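Local coordinates for putative beta-glucosidase (Bifidobacterium adolescentis, PDB 5WAB), which probably hydrolyses beta-glucosidic linkages as a family 3 glycoside hydrolase, and is predicted also to remove a terminal arabinopyranosyl unit from the ginsenoside Rb2, at residues E16-T21 and Q259-A264. Numbering follows the deposited sequence.
Sequences EKASLT and QIVYAA
The carbonyl oxygen of Ala18 is gripped twice by Thr21, by its backbone N at 3.1 Å and by its hydroxyl, OG1 of Thr21 lying 2.5 Å from O of Ala18. With chi1 at 66°, OG1 sits between the backbone N and the carbonyl carbon and points back to the Ala18 carbonyl, 15° out of its plane. Thus turned, OG1 of Thr21 also rests against the side of Ile260, 3.8 Å from its CG1. One turn back, the methyl of Ala18 fits between two branched side chains of helix 257-265: its CB lies 3.6 Å from CG2 of Val261 and 3.7 Å from CG2 of Ile260. Such a small residue lets the backbones come close, with 5.7 Å between CA of Ala18 and CA of Ile260. Leu274 of helix 271-292 touches both Thr21 and Ile260, and Leu14 touches Val261. A valine in place of Thr21 would probably leave the Ala18 carbonyl with the backbone N as its one donor from this residue and the side chain without the bond that fixes its rotation beside Ile260. Helix 14-19 is thus joined to helix 257-265, which belongs to the family 3 N-terminal domain, by buried apolar packing, while the polar bonds described stay within residues 16-21.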
# COMPACT_ATOMS: atom_id res chain seq x y z
N GLU A 16 -16.67 -17.56 30.00
CA GLU A 16 -15.80 -16.40 29.86
C GLU A 16 -14.79 -16.60 28.74
O GLU A 16 -14.46 -15.65 28.02
CB GLU A 16 -15.11 -16.10 31.18
CG GLU A 16 -16.08 -15.58 32.23
CD GLU A 16 -15.49 -15.55 33.62
OE1 GLU A 16 -14.50 -16.26 33.87
OE2 GLU A 16 -16.02 -14.79 34.47
N LYS A 17 -14.26 -17.81 28.58
CA LYS A 17 -13.35 -18.08 27.48
C LYS A 17 -14.03 -17.85 26.14
O LYS A 17 -13.49 -17.18 25.25
CB LYS A 17 -12.83 -19.52 27.55
CG LYS A 17 -11.92 -19.82 28.71
CD LYS A 17 -11.46 -21.27 28.61
CE LYS A 17 -10.67 -21.68 29.82
NZ LYS A 17 -10.29 -23.12 29.74
N ALA A 18 -15.24 -18.41 25.97
CA ALA A 18 -15.95 -18.28 24.70
C ALA A 18 -16.35 -16.84 24.42
O ALA A 18 -16.37 -16.43 23.25
CB ALA A 18 -17.18 -19.19 24.68
N SER A 19 -16.65 -16.05 25.45
CA SER A 19 -17.04 -14.67 25.20
C SER A 19 -15.89 -13.88 24.60
O SER A 19 -16.12 -12.96 23.80
CB SER A 19 -17.55 -14.00 26.47
OG SER A 19 -16.53 -13.85 27.44
N LEU A 20 -14.65 -14.22 24.96
CA LEU A 20 -13.50 -13.49 24.45
C LEU A 20 -13.33 -13.66 22.94
O LEU A 20 -12.63 -12.85 22.32
CB LEU A 20 -12.23 -13.95 25.15
CG LEU A 20 -12.04 -13.56 26.62
CD1 LEU A 20 -10.71 -14.10 27.09
CD2 LEU A 20 -12.12 -12.06 26.80
N THR A 21 -13.95 -14.68 22.35
CA THR A 21 -13.79 -14.96 20.93
C THR A 21 -14.71 -14.12 20.05
O THR A 21 -14.82 -14.40 18.85
CB THR A 21 -14.00 -16.46 20.68
OG1 THR A 21 -15.36 -16.81 20.94
CG2 THR A 21 -13.10 -17.26 21.60
N GLN A 259 -22.61 -20.90 20.86
CA GLN A 259 -22.17 -21.94 19.93
C GLN A 259 -20.75 -22.40 20.24
O GLN A 259 -20.44 -23.59 20.06
CB GLN A 259 -22.27 -21.43 18.49
CG GLN A 259 -23.68 -21.02 18.09
CD GLN A 259 -23.75 -20.43 16.69
OE1 GLN A 259 -22.80 -20.52 15.91
NE2 GLN A 259 -24.89 -19.83 16.37
N ILE A 260 -19.88 -21.50 20.70
CA ILE A 260 -18.54 -21.92 21.11
C ILE A 260 -18.62 -22.79 22.35
O ILE A 260 -17.92 -23.80 22.47
CB ILE A 260 -17.63 -20.70 21.32
CG1 ILE A 260 -17.62 -19.80 20.08
CG2 ILE A 260 -16.22 -21.15 21.72
CD1 ILE A 260 -17.10 -20.48 18.82
N VAL A 261 -19.49 -22.42 23.30
CA VAL A 261 -19.63 -23.18 24.54
C VAL A 261 -20.15 -24.58 24.26
O VAL A 261 -19.61 -25.58 24.78
CB VAL A 261 -20.54 -22.43 25.52
CG1 VAL A 261 -20.76 -23.26 26.78
CG2 VAL A 261 -19.95 -21.08 25.87
N TYR A 262 -21.21 -24.68 23.46
CA TYR A 262 -21.78 -25.98 23.11
C TYR A 262 -20.76 -26.85 22.38
O TYR A 262 -20.60 -28.04 22.69
CB TYR A 262 -23.03 -25.79 22.26
CG TYR A 262 -24.16 -25.14 23.03
CD1 TYR A 262 -24.32 -25.35 24.39
CD2 TYR A 262 -25.06 -24.30 22.39
CE1 TYR A 262 -25.34 -24.76 25.09
CE2 TYR A 262 -26.10 -23.70 23.08
CZ TYR A 262 -26.23 -23.93 24.44
OH TYR A 262 -27.26 -23.33 25.13
N ALA A 263 -20.07 -26.27 21.39
CA ALA A 263 -19.09 -27.02 20.61
C ALA A 263 -17.89 -27.44 21.46
O ALA A 263 -17.31 -28.50 21.22
CB ALA A 263 -18.63 -26.20 19.40
N ALA A 264 -17.51 -26.61 22.43
CA ALA A 264 -16.43 -26.98 23.33
C ALA A 264 -16.81 -28.12 24.26
O ALA A 264 -15.92 -28.77 24.81
CB ALA A 264 -15.99 -25.77 24.16